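Local atomic coordinates of glycine betaine, L-proline ABC transporter, glycine/betaine/L-proline-binding protein (ProX) (Borrelia burgdorferi, PDB entry 3TMG), a protein that probably serves as the substrate-binding component of an ABC transporter, holding glycine betaine for uptake of this and related quaternary amines. Residues 63-76 against 203-217. Numbering follows the deposited sequence.
Sequences GKIDGTVSSWVPTA and MGGIESVHTLVRLGL. With BET (trimethyl glycine), chain E; EDO (1,2-ethanediol), chain F.
Val-209 lays its CG2 methyl over one face of the Trp-72 indole, 3.8 Å from the centroid of the five-membered ring in a CH-pi contact, while trimethyl glycine lies against the opposite face. The indole thus lies between the Val-209 methyl and the ligand, and Glu-28 accepts a hydrogen bond from its NE1. On the other face of the same sheet Val-73 meets His-210 in the same manner: its CG2, placed between backbone N and carbonyl carbon (chi1 of CG1 -79°), stands 3.7 Å from the imidazole centroid. Asp-90 binds His-210 ND1 and so helps fix the ring's rotation.

Beyond the cis peptide before Pro-74, the carboxylate of Glu-207 grips Thr-75 twice. Glu-207 OE1 accepts from Thr-75 N at 2.8 Å, on the syn side, and Glu-207 OE2 takes the Thr-75 OG1 hydroxyl at 2.6 Å through its syn lone pair. A water joins Glu-207 OE1 to the backbone N of Ala-76, whose CB touches the ligand carboxylate, making Glu-207 a second-shell residue of the pocket.

At the far end, Arg-214, its chain extended from CG to NE, reaches alongside Asp-66. Arg-214 NE donates in the guanidinium plane to Asp-66 OD1 at 2.8 Å (N-H...O 166°), a salt bridge reinforced by a water shared with NH2; Asp-220 pairs with NH2 as well.

Between these ends, antiparallel backbone bonds join Thr-68 with Leu-212 and Ser-71 with His-210, and the register slips by one residue between the two pairs. Within this beta bulge Thr-68 OG1 accepts from Ser-70 N, forming an ST turn. The bulged strand 67-73 carries pocket residue Trp-72 to the ligand, and strand 207-214, which also pairs with strand 88-105, backs its indole with Val-209, consistent with the aromatic betaine sites of the OpuAC-like substrate-binding proteins of ABC transporters.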
loop_
_atom_site.group_PDB
_atom_site.type_symbol
_atom_site.label_atom_id
_atom_site.label_comp_id
_atom_site.label_asym_id
_atom_site.label_seq_id
_atom_site.Cartn_x
_atom_site.Cartn_y
_atom_site.Cartn_z
ATOM N N GLY A 63 4.514 -6.780 19.530
ATOM C CA GLY A 63 3.744 -8.043 19.416
ATOM C C GLY A 63 2.245 -7.947 19.699
ATOM O O GLY A 63 1.602 -8.961 20.000
ATOM N N LYS A 64 1.668 -6.746 19.626
ATOM C CA LYS A 64 0.222 -6.581 19.872
ATOM C C LYS A 64 -0.614 -6.915 18.620
ATOM O O LYS A 64 -1.824 -7.104 18.708
ATOM C CB LYS A 64 -0.091 -5.168 20.366
ATOM C CG LYS A 64 0.337 -4.993 21.806
ATOM C CD LYS A 64 0.306 -3.524 22.139
ATOM C CE LYS A 64 0.740 -3.295 23.562
ATOM N NZ LYS A 64 0.968 -1.833 23.593
ATOM N N ILE A 65 0.066 -7.006 17.491
ATOM C CA ILE A 65 -0.455 -7.671 16.296
ATOM C C ILE A 65 0.536 -8.768 15.926
ATOM O O ILE A 65 1.696 -8.729 16.349
ATOM C CB ILE A 65 -0.639 -6.702 15.099
ATOM C CG1 ILE A 65 0.678 -5.991 14.703
ATOM C CG2 ILE A 65 -1.757 -5.698 15.404
ATOM C CD1 ILE A 65 0.555 -5.079 13.458
ATOM N N ASP A 66 0.075 -9.721 15.130
ATOM C CA ASP A 66 0.889 -10.864 14.803
ATOM C C ASP A 66 1.647 -10.609 13.518
ATOM O O ASP A 66 2.721 -11.146 13.322
ATOM C CB ASP A 66 -0.006 -12.086 14.632
ATOM C CG ASP A 66 -0.652 -12.507 15.929
ATOM O OD1 ASP A 66 0.087 -12.626 16.919
ATOM O OD2 ASP A 66 -1.877 -12.728 15.936
ATOM N N GLY A 67 1.089 -9.786 12.638
ATOM C CA GLY A 67 1.699 -9.581 11.325
ATOM C C GLY A 67 1.129 -8.393 10.574
ATOM O O GLY A 67 0.103 -7.829 10.979
ATOM N N THR A 68 1.837 -7.968 9.524
ATOM C CA THR A 68 1.304 -7.016 8.552
ATOM C C THR A 68 1.732 -7.494 7.174
ATOM O O THR A 68 2.862 -8.029 7.033
ATOM C CB THR A 68 1.780 -5.564 8.813
ATOM O OG1 THR A 68 1.396 -4.735 7.730
ATOM C CG2 THR A 68 3.330 -5.466 8.938
ATOM N N VAL A 69 0.877 -7.299 6.170
ATOM C CA VAL A 69 1.272 -7.564 4.780
ATOM C C VAL A 69 1.419 -6.218 4.026
ATOM O O VAL A 69 1.321 -6.162 2.790
ATOM C CB VAL A 69 0.309 -8.550 4.060
ATOM C CG1 VAL A 69 0.461 -9.915 4.712
ATOM C CG2 VAL A 69 -1.171 -8.102 4.107
ATOM N N SER A 70 1.667 -5.143 4.795
ATOM C CA SER A 70 1.607 -3.774 4.241
ATOM C C SER A 70 2.933 -3.001 4.240
ATOM O O SER A 70 2.905 -1.791 4.071
ATOM C CB SER A 70 0.584 -2.930 5.013
ATOM O OG SER A 70 -0.728 -3.460 4.839
ATOM N N SER A 71 4.077 -3.676 4.389
ATOM C CA SER A 71 5.354 -2.941 4.503
ATOM C C SER A 71 5.962 -2.576 3.151
ATOM O O SER A 71 6.293 -3.473 2.359
ATOM C CB SER A 71 6.358 -3.745 5.352
ATOM O OG SER A 71 7.651 -3.143 5.415
ATOM N N TRP A 72 6.112 -1.277 2.887
ATOM C CA TRP A 72 6.639 -0.819 1.566
ATOM C C TRP A 72 8.082 -0.505 1.730
ATOM O O TRP A 72 8.446 0.514 2.340
ATOM C CB TRP A 72 5.883 0.404 1.051
ATOM C CG TRP A 72 4.620 0.018 0.326
ATOM C CD1 TRP A 72 3.523 -0.704 0.820
ATOM C CD2 TRP A 72 4.248 0.423 -1.024
ATOM N NE1 TRP A 72 2.558 -0.838 -0.171
ATOM C CE2 TRP A 72 2.953 -0.180 -1.300
ATOM C CE3 TRP A 72 4.875 1.199 -2.025
ATOM C CZ2 TRP A 72 2.302 0.017 -2.512
ATOM C CZ3 TRP A 72 4.216 1.370 -3.240
ATOM C CH2 TRP A 72 2.953 0.790 -3.469
ATOM N N VAL A 73 8.942 -1.367 1.180
ATOM C CA VAL A 73 10.390 -1.266 1.472
ATOM C C VAL A 73 11.247 -1.533 0.252
ATOM O O VAL A 73 10.782 -2.247 -0.657
ATOM C CB VAL A 73 10.846 -2.284 2.548
ATOM C CG1 VAL A 73 10.474 -1.754 3.925
ATOM C CG2 VAL A 73 10.226 -3.659 2.276
ATOM N N PRO A 74 12.502 -0.988 0.244
ATOM C CA PRO A 74 13.101 -0.257 1.401
ATOM C C PRO A 74 12.746 1.246 1.528
ATOM O O PRO A 74 12.909 1.817 2.613
ATOM C CB PRO A 74 14.617 -0.372 1.112
ATOM C CG PRO A 74 14.663 -0.278 -0.395
ATOM C CD PRO A 74 13.511 -1.177 -0.819
ATOM N N THR A 75 12.236 1.873 0.461
ATOM C CA THR A 75 12.244 3.337 0.439
ATOM C C THR A 75 11.085 4.008 1.185
ATOM O O THR A 75 11.334 4.867 2.067
ATOM C CB THR A 75 12.348 3.930 -0.982
ATOM O OG1 THR A 75 13.546 3.439 -1.583
ATOM C CG2 THR A 75 12.402 5.515 -0.906
ATOM N N ALA A 76 9.862 3.586 0.872
ATOM C CA ALA A 76 8.689 4.282 1.410
ATOM C C ALA A 76 8.705 4.250 2.922
ATOM O O ALA A 76 8.498 5.288 3.565
ATOM C CB ALA A 76 7.394 3.695 0.862
ATOM N N MET A 203 12.619 8.917 -4.665
ATOM C CA MET A 203 11.431 8.110 -4.436
ATOM C C MET A 203 11.692 6.600 -4.537
ATOM O O MET A 203 10.773 5.775 -4.290
ATOM C CB MET A 203 10.319 8.482 -5.422
ATOM C CG MET A 203 9.957 9.976 -5.490
ATOM S SD MET A 203 9.295 10.542 -3.924
ATOM C CE MET A 203 7.729 9.674 -3.807
ATOM N N GLY A 204 12.916 6.219 -4.902
ATOM C CA GLY A 204 13.268 4.785 -4.953
ATOM C C GLY A 204 13.098 4.211 -6.354
ATOM O O GLY A 204 12.473 4.828 -7.216
ATOM N N GLY A 205 13.681 3.039 -6.601
ATOM C CA GLY A 205 13.429 2.329 -7.877
ATOM C C GLY A 205 12.180 1.482 -7.717
ATOM O O GLY A 205 11.248 1.855 -6.988
ATOM N N ILE A 206 12.137 0.351 -8.421
ATOM C CA ILE A 206 10.973 -0.532 -8.387
ATOM C C ILE A 206 11.183 -1.377 -7.122
ATOM O O ILE A 206 12.244 -1.981 -6.971
ATOM C CB ILE A 206 10.927 -1.353 -9.706
ATOM C CG1 ILE A 206 10.911 -0.384 -10.885
ATOM C CG2 ILE A 206 9.791 -2.374 -9.713
ATOM C CD1 ILE A 206 11.470 -0.962 -12.161
ATOM N N GLU A 207 10.204 -1.400 -6.212
ATOM C CA GLU A 207 10.426 -2.038 -4.935
ATOM C C GLU A 207 9.366 -3.105 -4.674
ATOM O O GLU A 207 8.786 -3.690 -5.661
ATOM C CB GLU A 207 10.594 -0.973 -3.842
ATOM C CG GLU A 207 11.757 -0.048 -4.213
ATOM C CD GLU A 207 12.113 0.954 -3.168
ATOM O OE1 GLU A 207 11.454 0.943 -2.087
ATOM O OE2 GLU A 207 13.085 1.742 -3.434
ATOM N N SER A 208 9.113 -3.407 -3.416
ATOM C CA SER A 208 8.167 -4.497 -3.173
ATOM C C SER A 208 7.411 -4.260 -1.869
ATOM O O SER A 208 7.777 -3.347 -1.092
ATOM C CB SER A 208 8.910 -5.836 -3.253
ATOM O OG SER A 208 9.696 -5.933 -2.109
ATOM N N VAL A 209 6.368 -5.033 -1.641
ATOM C CA VAL A 209 5.627 -4.929 -0.366
ATOM C C VAL A 209 5.996 -6.193 0.381
ATOM O O VAL A 209 5.922 -7.295 -0.205
ATOM C CB VAL A 209 4.105 -4.871 -0.605
ATOM C CG1 VAL A 209 3.325 -4.576 0.691
ATOM C CG2 VAL A 209 3.773 -3.807 -1.684
ATOM N N HIS A 210 6.389 -6.040 1.642
ATOM C CA HIS A 210 6.810 -7.191 2.425
ATOM C C HIS A 210 5.845 -7.562 3.497
ATOM O O HIS A 210 4.958 -6.776 3.851
ATOM C CB HIS A 210 8.210 -6.954 3.050
ATOM C CG HIS A 210 9.349 -7.116 2.059
ATOM N ND1 HIS A 210 10.536 -7.711 2.390
ATOM C CD2 HIS A 210 9.477 -6.695 0.758
ATOM C CE1 HIS A 210 11.361 -7.697 1.333
ATOM N NE2 HIS A 210 10.717 -7.105 0.314
ATOM N N THR A 211 6.002 -8.794 3.980
ATOM C CA THR A 211 5.181 -9.325 5.049
ATOM C C THR A 211 6.110 -9.372 6.275
ATOM O O THR A 211 7.203 -9.949 6.218
ATOM C CB THR A 211 4.701 -10.761 4.713
ATOM O OG1 THR A 211 3.790 -10.706 3.596
ATOM C CG2 THR A 211 3.952 -11.370 5.929
ATOM N N LEU A 212 5.703 -8.711 7.350
ATOM C CA LEU A 212 6.465 -8.763 8.591
ATOM C C LEU A 212 5.622 -9.419 9.665
ATOM O O LEU A 212 4.403 -9.200 9.724
ATOM C CB LEU A 212 6.872 -7.369 9.060
ATOM C CG LEU A 212 7.314 -6.376 7.989
ATOM C CD1 LEU A 212 7.457 -4.976 8.576
ATOM C CD2 LEU A 212 8.606 -6.785 7.274
ATOM N N VAL A 213 6.263 -10.194 10.549
ATOM C CA VAL A 213 5.534 -10.841 11.647
ATOM C C VAL A 213 6.275 -10.555 12.959
ATOM O O VAL A 213 7.447 -10.200 12.970
ATOM C CB VAL A 213 5.358 -12.375 11.440
ATOM C CG1 VAL A 213 4.548 -12.686 10.198
ATOM C CG2 VAL A 213 6.710 -13.089 11.386
ATOM N N ARG A 214 5.564 -10.672 14.063
ATOM C CA ARG A 214 6.163 -10.420 15.378
ATOM C C ARG A 214 7.226 -11.480 15.698
ATOM O O ARG A 214 7.131 -12.592 15.215
ATOM C CB ARG A 214 5.095 -10.387 16.471
ATOM C CG ARG A 214 4.230 -11.628 16.597
ATOM C CD ARG A 214 3.331 -11.549 17.826
ATOM N NE ARG A 214 2.623 -12.804 18.067
ATOM C CZ ARG A 214 3.108 -13.842 18.753
ATOM N NH1 ARG A 214 4.321 -13.789 19.297
ATOM N NH2 ARG A 214 2.345 -14.930 18.921
ATOM N N LEU A 215 8.195 -11.119 16.542
ATOM C CA LEU A 215 9.233 -12.024 17.048
ATOM C C LEU A 215 8.807 -13.461 17.433
ATOM O O LEU A 215 9.488 -14.423 17.079
ATOM C CB LEU A 215 9.989 -11.373 18.235
ATOM C CG LEU A 215 10.883 -10.164 17.909
ATOM C CD1 LEU A 215 11.689 -9.700 19.111
ATOM C CD2 LEU A 215 11.800 -10.442 16.723
ATOM N N GLY A 216 7.713 -13.634 18.153
ATOM C CA GLY A 216 7.450 -15.005 18.674
ATOM C C GLY A 216 6.504 -15.849 17.823
ATOM O O GLY A 216 6.170 -16.960 18.203
ATOM N N LEU A 217 6.087 -15.349 16.659
ATOM C CA LEU A 217 4.992 -15.992 15.936
ATOM C C LEU A 217 5.333 -17.395 15.413
ATOM O O LEU A 217 4.491 -18.326 15.475
ATOM C CB LEU A 217 4.446 -15.094 14.783
ATOM C CG LEU A 217 3.186 -15.680 14.108
ATOM C CD1 LEU A 217 1.961 -15.581 15.001
ATOM C CD2 LEU A 217 2.922 -14.946 12.786
HETATM N N BET E . 1.233 3.401 -0.181
HETATM C CA BET E . 2.002 2.738 0.886
HETATM C C BET E . 3.188 3.646 1.243
HETATM O O BET E . 3.110 4.693 1.939
HETATM O OXT BET E . 4.247 3.302 0.761
HETATM C C1 BET E . 0.156 2.534 -0.690
HETATM C C2 BET E . 2.098 3.724 -1.309
HETATM C C3 BET E . 0.653 4.655 0.341
HETATM C C1 EDO F . 11.810 -5.668 -6.305
HETATM O O1 EDO F . 12.705 -4.595 -5.953
HETATM C C2 EDO F . 12.241 -6.044 -7.713
HETATM O O2 EDO F . 11.495 -5.251 -8.656
HETATM O O HOH W 1 -0.429 -15.539 17.893
HETATM O O HOH W 2 11.979 -4.400 -1.586
HETATM O O HOH W 3 9.081 1.560 -1.311
#